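Local coordinates for protein down syndrome cell adhesion molecule, isoform AK (Drosophila melanogaster, PDB 4WVR) that probably mediates homophilic cell-cell recognition by homodimerization, a process in which its variable seventh immunoglobulin domain takes part, at residues 8-13 with 28-33; 13-18 with 95-100; 24-29 with 72-77; 41-46 with 65-70; 55-60 with 76-81. All coordinates share one frame; numbering follows the deposited sequence.

Interaction 1: residues 8-13 with 28-33; sequences PSIAPF and VQCMVQ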
# COMPACT_ATOMS: atom_id res chain seq x y z
N PRO A 8 -5.66 17.67 -7.61
CA PRO A 8 -5.23 16.55 -6.76
C PRO A 8 -3.91 16.82 -6.06
O PRO A 8 -3.00 17.39 -6.67
CB PRO A 8 -5.09 15.39 -7.75
CG PRO A 8 -5.80 15.83 -9.00
CD PRO A 8 -5.65 17.32 -9.03
N SER A 9 -3.80 16.42 -4.80
CA SER A 9 -2.52 16.41 -4.09
C SER A 9 -2.28 14.99 -3.58
O SER A 9 -3.22 14.31 -3.16
CB SER A 9 -2.50 17.42 -2.94
OG SER A 9 -3.34 17.00 -1.88
N ILE A 10 -1.03 14.55 -3.62
CA ILE A 10 -0.70 13.16 -3.33
C ILE A 10 0.27 13.00 -2.17
O ILE A 10 1.30 13.66 -2.12
CB ILE A 10 -0.09 12.48 -4.57
CG1 ILE A 10 -0.90 12.79 -5.82
CG2 ILE A 10 0.05 10.97 -4.34
CD1 ILE A 10 -0.23 12.36 -7.11
N ALA A 11 -0.06 12.11 -1.24
CA ALA A 11 0.88 11.73 -0.20
C ALA A 11 2.06 10.99 -0.82
O ALA A 11 1.88 10.11 -1.66
CB ALA A 11 0.21 10.86 0.86
N PRO A 12 3.29 11.37 -0.43
CA PRO A 12 4.47 10.70 -0.98
C PRO A 12 4.51 9.23 -0.55
O PRO A 12 3.95 8.87 0.48
CB PRO A 12 5.63 11.48 -0.37
CG PRO A 12 5.07 12.14 0.84
CD PRO A 12 3.64 12.44 0.51
N PHE A 13 5.15 8.40 -1.37
CA PHE A 13 5.35 7.00 -1.02
C PHE A 13 6.79 6.59 -1.30
O PHE A 13 7.54 7.34 -1.93
CB PHE A 13 4.37 6.09 -1.79
CG PHE A 13 4.33 6.34 -3.28
CD1 PHE A 13 5.40 6.00 -4.09
CD2 PHE A 13 3.20 6.89 -3.87
CE1 PHE A 13 5.35 6.21 -5.46
CE2 PHE A 13 3.14 7.11 -5.24
CZ PHE A 13 4.22 6.77 -6.04
N VAL A 28 3.48 0.05 -3.36
CA VAL A 28 3.16 1.36 -2.80
C VAL A 28 1.68 1.68 -3.01
O VAL A 28 1.04 1.12 -3.91
CB VAL A 28 4.00 2.48 -3.45
CG1 VAL A 28 5.45 2.42 -2.98
CG2 VAL A 28 3.91 2.41 -4.97
N GLN A 29 1.15 2.57 -2.17
CA GLN A 29 -0.20 3.10 -2.35
C GLN A 29 -0.10 4.55 -2.75
O GLN A 29 0.54 5.35 -2.06
CB GLN A 29 -1.03 3.02 -1.07
CG GLN A 29 -1.48 1.64 -0.65
CD GLN A 29 -2.62 1.68 0.37
OE1 GLN A 29 -3.44 2.60 0.38
NE2 GLN A 29 -2.60 0.73 1.28
N CYS A 30 -0.76 4.91 -3.85
CA CYS A 30 -0.88 6.30 -4.24
C CYS A 30 -2.17 6.86 -3.66
O CYS A 30 -3.26 6.57 -4.15
CB CYS A 30 -0.87 6.45 -5.76
SG CYS A 30 -0.96 8.16 -6.34
N MET A 31 -2.04 7.64 -2.59
CA MET A 31 -3.21 8.12 -1.88
C MET A 31 -3.38 9.62 -2.06
O MET A 31 -2.62 10.42 -1.52
CB MET A 31 -3.12 7.76 -0.39
CG MET A 31 -3.32 6.27 -0.11
SD MET A 31 -2.91 5.80 1.58
CE MET A 31 -1.13 5.99 1.57
N VAL A 32 -4.38 9.99 -2.84
CA VAL A 32 -4.71 11.39 -3.07
C VAL A 32 -5.33 11.98 -1.81
O VAL A 32 -6.18 11.37 -1.18
CB VAL A 32 -5.67 11.55 -4.26
CG1 VAL A 32 -6.09 13.00 -4.43
CG2 VAL A 32 -5.02 11.02 -5.54
N GLN A 33 -4.87 13.17 -1.42
CA GLN A 33 -5.42 13.85 -0.25
C GLN A 33 -6.46 14.87 -0.69
O GLN A 33 -7.66 14.58 -0.73
CB GLN A 33 -4.30 14.51 0.55
CG GLN A 33 -3.17 13.56 0.92
CD GLN A 33 -3.67 12.38 1.73
OE1 GLN A 33 -4.41 12.54 2.70
NE2 GLN A 33 -3.26 11.17 1.34
O HOH W 1 0.42 8.06 -1.30

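Interaction 2: residues 13-18 with 95-100; sequences FSFGDD and TTSELK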
# COMPACT_ATOMS: atom_id res chain seq x y z
N PHE A 13 5.15 8.40 -1.37
CA PHE A 13 5.35 7.00 -1.02
C PHE A 13 6.79 6.59 -1.30
O PHE A 13 7.54 7.34 -1.93
CB PHE A 13 4.37 6.09 -1.79
CG PHE A 13 4.33 6.34 -3.28
CD1 PHE A 13 5.40 6.00 -4.09
CD2 PHE A 13 3.20 6.89 -3.87
CE1 PHE A 13 5.35 6.21 -5.46
CE2 PHE A 13 3.14 7.11 -5.24
CZ PHE A 13 4.22 6.77 -6.04
N SER A 14 7.19 5.42 -0.82
CA SER A 14 8.54 4.94 -1.05
C SER A 14 8.63 3.42 -1.01
O SER A 14 7.98 2.78 -0.20
CB SER A 14 9.50 5.55 -0.02
OG SER A 14 10.82 5.05 -0.19
N PHE A 15 9.45 2.86 -1.90
CA PHE A 15 9.77 1.44 -1.84
C PHE A 15 10.77 1.17 -0.73
O PHE A 15 10.97 0.03 -0.32
CB PHE A 15 10.31 0.94 -3.18
CG PHE A 15 9.31 0.98 -4.30
CD1 PHE A 15 8.36 -0.01 -4.44
CD2 PHE A 15 9.33 2.02 -5.22
CE1 PHE A 15 7.44 0.03 -5.47
CE2 PHE A 15 8.41 2.06 -6.25
CZ PHE A 15 7.47 1.06 -6.38
N GLY A 16 11.40 2.23 -0.24
CA GLY A 16 12.31 2.12 0.89
C GLY A 16 13.70 2.67 0.66
O GLY A 16 14.05 3.05 -0.46
N ASP A 17 14.49 2.69 1.73
CA ASP A 17 15.85 3.21 1.71
C ASP A 17 16.76 2.32 0.88
O ASP A 17 17.55 2.78 0.06
CB ASP A 17 16.40 3.31 3.13
CG ASP A 17 15.31 3.53 4.16
OD1 ASP A 17 14.87 4.69 4.32
OD2 ASP A 17 14.88 2.54 4.79
N ASP A 18 16.64 1.01 1.11
CA ASP A 18 17.62 0.05 0.63
C ASP A 18 17.18 -0.64 -0.65
O ASP A 18 15.98 -0.82 -0.89
CB ASP A 18 17.89 -0.98 1.72
CG ASP A 18 18.32 -0.34 3.03
OD1 ASP A 18 18.99 0.71 2.99
OD2 ASP A 18 17.96 -0.89 4.09
N THR A 95 3.83 12.16 -7.88
CA THR A 95 4.87 11.90 -6.89
C THR A 95 5.57 10.62 -7.31
O THR A 95 4.98 9.79 -8.01
CB THR A 95 4.29 11.79 -5.46
OG1 THR A 95 5.36 11.88 -4.50
CG2 THR A 95 3.54 10.48 -5.27
N THR A 96 6.83 10.47 -6.92
CA THR A 96 7.62 9.35 -7.43
C THR A 96 8.37 8.60 -6.33
O THR A 96 8.44 9.04 -5.19
CB THR A 96 8.67 9.83 -8.46
OG1 THR A 96 9.64 10.65 -7.80
CG2 THR A 96 8.03 10.62 -9.59
N SER A 97 8.93 7.45 -6.71
CA SER A 97 9.86 6.73 -5.86
C SER A 97 10.71 5.82 -6.73
O SER A 97 10.20 5.13 -7.61
CB SER A 97 9.12 5.91 -4.80
OG SER A 97 10.05 5.29 -3.92
N GLU A 98 12.01 5.82 -6.49
CA GLU A 98 12.89 4.98 -7.28
C GLU A 98 13.03 3.61 -6.64
O GLU A 98 13.37 3.49 -5.47
CB GLU A 98 14.27 5.61 -7.46
CG GLU A 98 15.17 4.81 -8.38
CD GLU A 98 16.57 5.37 -8.46
OE1 GLU A 98 16.87 6.34 -7.74
OE2 GLU A 98 17.38 4.83 -9.26
N LEU A 99 12.75 2.57 -7.43
CA LEU A 99 12.97 1.20 -6.99
C LEU A 99 14.36 0.74 -7.41
O LEU A 99 14.72 0.81 -8.58
CB LEU A 99 11.91 0.27 -7.56
CG LEU A 99 12.07 -1.21 -7.18
CD1 LEU A 99 11.97 -1.39 -5.68
CD2 LEU A 99 11.05 -2.07 -7.91
N LYS A 100 15.15 0.29 -6.44
CA LYS A 100 16.48 -0.22 -6.72
C LYS A 100 16.55 -1.72 -6.45
O LYS A 100 16.03 -2.20 -5.44
CB LYS A 100 17.53 0.52 -5.90
CG LYS A 100 17.70 1.98 -6.30
CD LYS A 100 18.77 2.68 -5.48
CE LYS A 100 18.94 4.12 -5.95
NZ LYS A 100 19.92 4.87 -5.10
O HOH W 2 6.80 10.08 -3.24
O HOH W 3 11.39 7.28 -2.49

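Interaction 3: residues 24-29 with 72-77; sequences ENAGVQ and AAVEQD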
# COMPACT_ATOMS: atom_id res chain seq x y z
N GLU A 24 11.50 -10.47 -4.19
CA GLU A 24 10.76 -9.87 -3.09
C GLU A 24 9.41 -9.31 -3.54
O GLU A 24 9.16 -9.13 -4.73
CB GLU A 24 11.57 -8.77 -2.41
CG GLU A 24 12.79 -9.26 -1.64
CD GLU A 24 13.38 -8.18 -0.74
OE1 GLU A 24 12.61 -7.30 -0.30
OE2 GLU A 24 14.60 -8.22 -0.48
N ASN A 25 8.56 -9.05 -2.56
CA ASN A 25 7.22 -8.53 -2.79
C ASN A 25 7.18 -7.05 -2.40
O ASN A 25 7.24 -6.72 -1.21
CB ASN A 25 6.20 -9.34 -1.98
CG ASN A 25 4.79 -8.79 -2.05
OD1 ASN A 25 4.45 -8.00 -2.92
ND2 ASN A 25 3.95 -9.24 -1.12
N ALA A 26 7.12 -6.18 -3.39
CA ALA A 26 7.20 -4.74 -3.14
C ALA A 26 5.96 -4.03 -3.65
O ALA A 26 5.27 -4.52 -4.56
CB ALA A 26 8.45 -4.15 -3.78
N GLY A 27 5.66 -2.88 -3.07
CA GLY A 27 4.49 -2.13 -3.48
C GLY A 27 4.36 -0.78 -2.81
O GLY A 27 5.04 -0.49 -1.82
N VAL A 28 3.48 0.05 -3.36
CA VAL A 28 3.16 1.36 -2.80
C VAL A 28 1.68 1.68 -3.01
O VAL A 28 1.04 1.12 -3.91
CB VAL A 28 4.00 2.48 -3.45
CG1 VAL A 28 5.45 2.42 -2.98
CG2 VAL A 28 3.91 2.41 -4.97
N GLN A 29 1.15 2.57 -2.17
CA GLN A 29 -0.20 3.10 -2.35
C GLN A 29 -0.10 4.55 -2.75
O GLN A 29 0.54 5.35 -2.06
CB GLN A 29 -1.03 3.02 -1.07
CG GLN A 29 -1.48 1.64 -0.65
CD GLN A 29 -2.62 1.68 0.37
OE1 GLN A 29 -3.44 2.60 0.38
NE2 GLN A 29 -2.60 0.73 1.28
N ALA A 72 4.58 -8.49 -7.33
CA ALA A 72 4.52 -9.74 -6.58
C ALA A 72 5.88 -10.42 -6.45
O ALA A 72 6.21 -10.97 -5.40
CB ALA A 72 3.52 -10.69 -7.24
N ALA A 73 6.66 -10.39 -7.53
CA ALA A 73 8.01 -10.95 -7.53
C ALA A 73 8.96 -10.01 -8.27
O ALA A 73 8.98 -9.99 -9.50
CB ALA A 73 8.02 -12.33 -8.17
N VAL A 74 9.72 -9.23 -7.51
CA VAL A 74 10.61 -8.23 -8.09
C VAL A 74 11.74 -8.86 -8.90
O VAL A 74 12.44 -9.75 -8.42
CB VAL A 74 11.22 -7.33 -7.01
CG1 VAL A 74 12.31 -6.44 -7.60
CG2 VAL A 74 10.14 -6.49 -6.33
N GLU A 75 11.89 -8.40 -10.14
CA GLU A 75 13.04 -8.75 -10.97
C GLU A 75 13.84 -7.48 -11.25
O GLU A 75 13.39 -6.37 -10.94
CB GLU A 75 12.59 -9.39 -12.28
CG GLU A 75 11.82 -10.69 -12.11
CD GLU A 75 11.22 -11.19 -13.41
OE1 GLU A 75 11.18 -10.40 -14.38
OE2 GLU A 75 10.79 -12.36 -13.46
N GLN A 76 15.02 -7.63 -11.83
CA GLN A 76 15.86 -6.48 -12.13
C GLN A 76 15.24 -5.59 -13.21
O GLN A 76 15.56 -4.41 -13.32
CB GLN A 76 17.26 -6.93 -12.54
CG GLN A 76 18.02 -7.62 -11.41
CD GLN A 76 19.50 -7.76 -11.69
OE1 GLN A 76 20.01 -7.20 -12.66
NE2 GLN A 76 20.21 -8.48 -10.83
N ASP A 77 14.34 -6.18 -13.99
CA ASP A 77 13.59 -5.44 -15.01
C ASP A 77 12.69 -4.35 -14.40
O ASP A 77 12.26 -3.43 -15.10
CB ASP A 77 12.73 -6.40 -15.83
CG ASP A 77 13.49 -6.99 -17.01
OD1 ASP A 77 14.72 -6.83 -17.07
OD2 ASP A 77 12.84 -7.61 -17.87

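Interaction 4: residues 41-46 with 65-70; sequences IKWTLN and KTSVLN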
# COMPACT_ATOMS: atom_id res chain seq x y z
N ILE A 41 -6.19 8.16 -11.89
CA ILE A 41 -4.90 7.84 -11.30
C ILE A 41 -4.17 6.80 -12.14
O ILE A 41 -4.65 5.67 -12.30
CB ILE A 41 -5.04 7.32 -9.86
CG1 ILE A 41 -5.86 8.31 -9.02
CG2 ILE A 41 -3.68 7.12 -9.24
CD1 ILE A 41 -6.10 7.86 -7.60
N LYS A 42 -3.02 7.18 -12.68
CA LYS A 42 -2.27 6.29 -13.56
C LYS A 42 -0.80 6.24 -13.18
O LYS A 42 -0.31 7.08 -12.43
CB LYS A 42 -2.42 6.73 -15.01
CG LYS A 42 -2.03 8.17 -15.25
CD LYS A 42 -2.32 8.57 -16.68
CE LYS A 42 -1.91 10.01 -16.94
NZ LYS A 42 -2.20 10.41 -18.34
N TRP A 43 -0.10 5.24 -13.70
CA TRP A 43 1.28 4.99 -13.32
C TRP A 43 2.22 4.97 -14.52
O TRP A 43 1.83 4.59 -15.62
CB TRP A 43 1.39 3.66 -12.57
CG TRP A 43 0.68 3.63 -11.24
CD1 TRP A 43 -0.64 3.39 -11.03
CD2 TRP A 43 1.27 3.83 -9.95
NE1 TRP A 43 -0.92 3.43 -9.69
CE2 TRP A 43 0.23 3.70 -9.00
CE3 TRP A 43 2.56 4.12 -9.51
CZ2 TRP A 43 0.46 3.84 -7.63
CZ3 TRP A 43 2.78 4.25 -8.14
CH2 TRP A 43 1.73 4.12 -7.22
N THR A 44 3.47 5.38 -14.29
CA THR A 44 4.52 5.18 -15.28
C THR A 44 5.75 4.57 -14.62
O THR A 44 6.00 4.76 -13.43
CB THR A 44 4.92 6.50 -15.98
OG1 THR A 44 5.39 7.45 -15.01
CG2 THR A 44 3.73 7.09 -16.73
N LEU A 45 6.50 3.80 -15.40
CA LEU A 45 7.80 3.29 -14.98
C LEU A 45 8.85 3.78 -15.97
O LEU A 45 8.85 3.35 -17.12
CB LEU A 45 7.80 1.76 -14.91
CG LEU A 45 9.17 1.11 -14.68
CD1 LEU A 45 9.78 1.60 -13.38
CD2 LEU A 45 9.05 -0.41 -14.68
N ASN A 46 9.72 4.67 -15.51
CA ASN A 46 10.68 5.34 -16.39
C ASN A 46 9.97 5.99 -17.57
O ASN A 46 10.32 5.76 -18.73
CB ASN A 46 11.74 4.35 -16.87
CG ASN A 46 12.50 3.72 -15.72
OD1 ASN A 46 12.93 4.40 -14.80
ND2 ASN A 46 12.65 2.40 -15.77
N LYS A 65 -9.98 7.74 -4.54
CA LYS A 65 -8.79 8.55 -4.26
C LYS A 65 -7.53 7.74 -3.94
O LYS A 65 -6.56 8.28 -3.42
CB LYS A 65 -9.06 9.51 -3.11
CG LYS A 65 -10.02 10.65 -3.46
CD LYS A 65 -9.95 11.75 -2.43
CE LYS A 65 -10.73 12.97 -2.87
NZ LYS A 65 -10.48 14.14 -1.98
N THR A 66 -7.55 6.45 -4.25
CA THR A 66 -6.39 5.61 -3.94
C THR A 66 -6.14 4.55 -5.01
O THR A 66 -7.05 3.84 -5.43
CB THR A 66 -6.56 4.91 -2.58
OG1 THR A 66 -6.64 5.90 -1.54
CG2 THR A 66 -5.38 3.99 -2.29
N SER A 67 -4.89 4.47 -5.46
CA SER A 67 -4.48 3.42 -6.37
C SER A 67 -3.31 2.65 -5.77
O SER A 67 -2.38 3.25 -5.23
CB SER A 67 -4.10 3.99 -7.74
OG SER A 67 -3.61 2.97 -8.60
N VAL A 68 -3.36 1.33 -5.87
CA VAL A 68 -2.33 0.46 -5.28
C VAL A 68 -1.48 -0.23 -6.34
O VAL A 68 -2.01 -0.85 -7.27
CB VAL A 68 -2.96 -0.62 -4.40
CG1 VAL A 68 -1.87 -1.36 -3.62
CG2 VAL A 68 -3.98 -0.01 -3.45
N LEU A 69 -0.17 -0.14 -6.19
CA LEU A 69 0.74 -0.83 -7.10
C LEU A 69 1.45 -1.94 -6.33
O LEU A 69 1.93 -1.72 -5.22
CB LEU A 69 1.75 0.15 -7.71
CG LEU A 69 2.72 -0.38 -8.77
CD1 LEU A 69 3.02 0.69 -9.80
CD2 LEU A 69 4.02 -0.88 -8.13
N ASN A 70 1.50 -3.13 -6.92
CA ASN A 70 2.20 -4.26 -6.31
C ASN A 70 3.06 -4.99 -7.32
O ASN A 70 2.64 -5.26 -8.44
CB ASN A 70 1.19 -5.24 -5.68
CG ASN A 70 1.88 -6.39 -4.96
OD1 ASN A 70 1.83 -7.54 -5.41
ND2 ASN A 70 2.54 -6.09 -3.85
O HOH W 4 -5.29 3.16 -10.62

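Interaction 5: residues 55-60 with 76-81; sequences EGITIL and QDHRGV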
# COMPACT_ATOMS: atom_id res chain seq x y z
N GLU A 55 4.47 -6.24 -17.31
CA GLU A 55 5.76 -6.57 -16.70
C GLU A 55 5.59 -7.18 -15.31
O GLU A 55 6.45 -7.05 -14.44
CB GLU A 55 6.65 -5.32 -16.61
CG GLU A 55 7.08 -4.75 -17.96
CD GLU A 55 7.98 -5.70 -18.74
OE1 GLU A 55 8.88 -6.31 -18.14
OE2 GLU A 55 7.77 -5.83 -19.97
N GLY A 56 4.46 -7.87 -15.10
CA GLY A 56 4.18 -8.50 -13.83
C GLY A 56 3.89 -7.51 -12.71
O GLY A 56 4.10 -7.82 -11.54
N ILE A 57 3.41 -6.33 -13.08
CA ILE A 57 3.08 -5.29 -12.11
C ILE A 57 1.57 -5.16 -11.92
O ILE A 57 0.84 -4.89 -12.88
CB ILE A 57 3.64 -3.92 -12.53
CG1 ILE A 57 5.16 -3.98 -12.64
CG2 ILE A 57 3.21 -2.84 -11.54
CD1 ILE A 57 5.78 -2.71 -13.19
N THR A 58 1.10 -5.36 -10.69
CA THR A 58 -0.31 -5.20 -10.39
C THR A 58 -0.67 -3.75 -10.11
O THR A 58 0.01 -3.06 -9.35
CB THR A 58 -0.73 -6.06 -9.17
OG1 THR A 58 -0.44 -7.45 -9.43
CG2 THR A 58 -2.22 -5.90 -8.89
N ILE A 59 -1.75 -3.28 -10.73
CA ILE A 59 -2.26 -1.93 -10.49
C ILE A 59 -3.77 -2.00 -10.26
O ILE A 59 -4.50 -2.56 -11.07
CB ILE A 59 -1.96 -1.00 -11.68
CG1 ILE A 59 -0.45 -0.80 -11.83
CG2 ILE A 59 -2.67 0.33 -11.51
CD1 ILE A 59 -0.06 0.05 -13.02
N LEU A 60 -4.23 -1.43 -9.15
CA LEU A 60 -5.65 -1.46 -8.83
C LEU A 60 -6.15 -0.15 -8.23
O LEU A 60 -5.60 0.35 -7.25
CB LEU A 60 -5.96 -2.61 -7.87
CG LEU A 60 -7.42 -2.67 -7.40
CD1 LEU A 60 -8.33 -3.04 -8.57
CD2 LEU A 60 -7.59 -3.65 -6.25
N GLN A 76 15.02 -7.63 -11.83
CA GLN A 76 15.86 -6.48 -12.13
C GLN A 76 15.24 -5.59 -13.21
O GLN A 76 15.56 -4.41 -13.32
CB GLN A 76 17.26 -6.93 -12.54
CG GLN A 76 18.02 -7.62 -11.41
CD GLN A 76 19.50 -7.76 -11.69
OE1 GLN A 76 20.01 -7.20 -12.66
NE2 GLN A 76 20.21 -8.48 -10.83
N ASP A 77 14.34 -6.18 -13.99
CA ASP A 77 13.59 -5.44 -15.01
C ASP A 77 12.69 -4.35 -14.40
O ASP A 77 12.26 -3.43 -15.10
CB ASP A 77 12.73 -6.40 -15.83
CG ASP A 77 13.49 -6.99 -17.01
OD1 ASP A 77 14.72 -6.83 -17.07
OD2 ASP A 77 12.84 -7.61 -17.87
N HIS A 78 12.41 -4.46 -13.11
CA HIS A 78 11.51 -3.52 -12.44
C HIS A 78 12.24 -2.29 -11.93
O HIS A 78 11.65 -1.41 -11.30
CB HIS A 78 10.79 -4.24 -11.30
CG HIS A 78 9.83 -5.29 -11.76
ND1 HIS A 78 9.89 -6.59 -11.32
CD2 HIS A 78 8.79 -5.23 -12.63
CE1 HIS A 78 8.93 -7.29 -11.90
NE2 HIS A 78 8.25 -6.49 -12.70
N ARG A 79 13.54 -2.24 -12.22
CA ARG A 79 14.38 -1.10 -11.87
C ARG A 79 13.88 0.22 -12.45
O ARG A 79 13.50 0.29 -13.62
CB ARG A 79 15.80 -1.33 -12.36
CG ARG A 79 16.77 -1.78 -11.30
CD ARG A 79 18.13 -1.97 -11.93
NE ARG A 79 18.89 -3.03 -11.29
CZ ARG A 79 19.63 -3.92 -11.95
NH1 ARG A 79 19.71 -3.86 -13.27
NH2 ARG A 79 20.30 -4.85 -11.28
N GLY A 80 13.89 1.27 -11.63
CA GLY A 80 13.62 2.59 -12.15
C GLY A 80 12.64 3.43 -11.35
O GLY A 80 12.29 3.12 -10.21
N VAL A 81 12.20 4.52 -11.98
CA VAL A 81 11.35 5.50 -11.32
C VAL A 81 9.87 5.19 -11.53
O VAL A 81 9.37 5.20 -12.66
CB VAL A 81 11.64 6.92 -11.84
CG1 VAL A 81 10.84 7.95 -11.05
CG2 VAL A 81 13.13 7.21 -11.75

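Interaction 1: residues 8-13 with 28-33
Ser-9 bonds Gln-33 and Ala-11 bonds Met-31, joining residues 8-13 to the end of strand 26-31 and the residues after it; the two segments run roughly antiparallel, with end-to-end directions 146° apart. Gln-33 N donates to Ser-9 O at 2.7 Å and Ala-11 N to Met-31 O at 3.1 Å. Ile-10 and Val-32 lie between these bonds as a single non-hydrogen-bonded pair, their CA atoms 4.4 Å apart. Beyond Ala-11 the backbones separate, and direct pairing gives way to a water that donates to Ala-11 O and Gln-29 O and accepts from Met-31 N.

Among the side chains, Gln-33 folds back at its second torsion (chi2 -58°). Its NE2 gives a second bond to Met-31 O at 3.0 Å, from the face of the carbonyl plane opposite Ala-11 N, and touches Ala-11 CB. Gln-33 OE1 meets Asn-25 N of the second subunit. Ile-10 sends CG2 onto Cys-30 SG at 3.6 Å, against the disulfide to Cys-84. Phe-13, its CG set between the backbone N and the carbonyl carbon (chi1 50°), crosses Val-28 at about a right angle; Val-28 CG2 sits over one ring face, a CH-pi contact 4.2 Å from the centroid.

Residues 8-13 hold the place of the A strand of an immunoglobulin domain, here irregular, beside the B strand 26-31. The chemistry divides accordingly: backbone polar groups are matched by direct bonds at one end and by water in the middle, while the branched and aromatic side chains turn to the sulfur and carbon of the core.

Interaction 2: residues 13-18 with 95-100
Phe-15 carries Leu-99 CB over one face of its ring, 4.2 Å from the centroid, in a CH-pi contact offset toward the rim, and has Ser-97 O at its edge, in plane. The setting is that of the A' and G strands in immunoglobulin domains such as those of the I-set: residues 13-15, in the place of the A' strand, run parallel to residues 95-99 of the G strand, their directions only 6° apart. Leu-99 CD1 reaches Phe-15 CB and CG as the two side chains cross at about a right angle, and the Phe-15 ring also meets that of Phe-82. The Phe-13 ring meets this strand differently: Ser-97 CB lies at its edge, near the plane, 3.8 Å from CD1, and Thr-95 CG2 approaches CE2 obliquely at 3.4 Å.

Here the pairing is carried by side chains and water instead of regular backbone bonds. One water accepts from Phe-13 N and Thr-95 OG1 and donates to Thr-96 O.

Ser-97 OG, anti to its own backbone N (chi1 -176°), extends to the loop and accepts from Phe-15 N at 3.2 Å. A second water lies 2.8 Å from Ser-97 OG. Next to it the chain turns away in an ST turn, closed by Gly-16 N donating to Ser-14 OG at 2.9 Å.

Interaction 3: residues 24-29 with 72-77
Glu-24 and Val-74 share the one direct hydrogen bond of this contact: Val-74 N donates to Glu-24 O at 2.8 Å, with an N-H...O angle of 161°. The donor lies in the carbonyl plane. The same oxygen also receives a weaker CA-H...O contact from Ala-73, whose CA is 3.5 Å away, and is thus approached by two successive residues of the facing loop.

Apolar packing lies beside that bond. Val-74 places CG1 anti to its backbone N (chi1 171°), and CG2, lying beside the N, comes to the same carbonyl, 3.2 Å from Glu-24 O. From there Val-74 CG2 also touches Ala-26 CB at 3.9 Å, the two methyl groups making the hydrophobic part of the contact.

In the immunoglobulin fold this is where the start of the B strand, 26-31, meets the loop that leaves the E strand, 66-71, and leads to the F strand, 80-87. The two neighbouring strands are paired through their backbones up to Ala-26 and Ile-71; past that point Val-74 takes over, bonded to Glu-24 and, through its backbone, to Gly-23.

A further set of contacts is made by Ala-72 O, which lies 3.7 Å from Asn-25 CA and 3.8 Å from Asn-25 CB. The amide of Asn-25 is directed elsewhere: OD1 accepts from Asn-70 ND2, and ND2 bonds Thr-66 OG1 and Val-32 O of the second subunit. The carboxylate of Glu-24 likewise leads away from the loop, OE2 accepting from Asn-21 N.

Interaction 4: residues 41-46 with 65-70
Trp-43 and Ser-67 make the direct hydrogen bond of this contact, NE1 donating to OG at 2.9 Å. It is almost straight, 176° at the hydrogen, and OG lies in the indole plane. Ser-67 OG, anti to its backbone N (chi1 176°), is thereby carried toward the facing strand. A water joins in: it donates to Ile-41 O and lies 2.6 Å from Ser-67 OG, so the hydroxyl has polar company in the interior.

Ring contacts come next. Leu-69 CD1 sits over one face of the indole, 3.8 Å from the centroid of the six-membered ring and offset toward the rim, a CH-pi contact whose closest carbon is Trp-43 CE3 at 3.5 Å. Ser-67 O lies at the ring edge, in plane.

Aliphatic packing closes the end near Lys-65. Ile-41 CG2 presses on Ser-67 CB at 3.5 Å, tighter than usual for two carbons, and Ile-41 CD1 rests on the backbone between Lys-65 and Thr-66.

The two strands belong to the opposed sheets of the immunoglobulin sandwich; the axes of segments 41-45 and 66-70 approach to 7.9 Å, with directions 28° apart. Trp-43 touches Cys-30 and Cys-84 of the disulfide and the ring of Phe-13, with Ile-59 of strand 57-63 beside it.

Interaction 5: residues 55-60 with 76-81
His-78 reaches from the 3-10 turn 76-78, just before strand 80-87 of the immunoglobulin fold, to the backbone of Glu-55, in the turn ahead of strand 57-63. Its CG is swung to the side of the backbone N, opposite the carbonyl carbon (chi1 -68°), and the ring end comes nearer to Glu-55 than CB does. NE2 donates to Glu-55 O at 2.6 Å. The donor lies nearly along the C=O axis, at 173°, and the oxygen is close to the ring plane. The other ring nitrogen, ND1, accepts from Glu-75 N. Both nitrogens are thus engaged, which fixes the ring's rotation and is consistent with a neutral ring protonated on NE2.

Ile-57 and His-78 pass alongside each other, pointing opposite ways, CG1 of the isoleucine 3.8 Å from CD2 of the imidazole. Among the exposed residues, Glu-55 bends at its second torsion (chi2 -65°), and its OE1 comes 4.2 Å from Asp-77 OD2. The like charges would be expected to repel each other mildly here. Within the turn, Arg-79 lays one face of its guanidinium over Gln-76 CB, and Arg-79 NH2 makes a weak hydrogen bond to Gln-76 OE1 at 2.7 Å.

In the fold
Interaction 4 is the buried centre, where the two sheets of the sandwich face each other; the other four are only partly buried. Interactions 1 and 2 share Phe-13, whose ring packs against both strand 26-31 and strand 92-99 and meets Trp-43 of interaction 4. Interactions 3 and 5 have centres about 6 Å apart and both use the loop at 72-78. Chemistry follows place: the core combines ring faces with one indole bond, contacts 1 and 2 combine backbone and water-mediated bonds with phenylalanine rings turned to the core, and the loop contacts 3 and 5 each hang on one bond to a carbonyl. Interactions 1, 3, 4 and 5 also touch the second subunit.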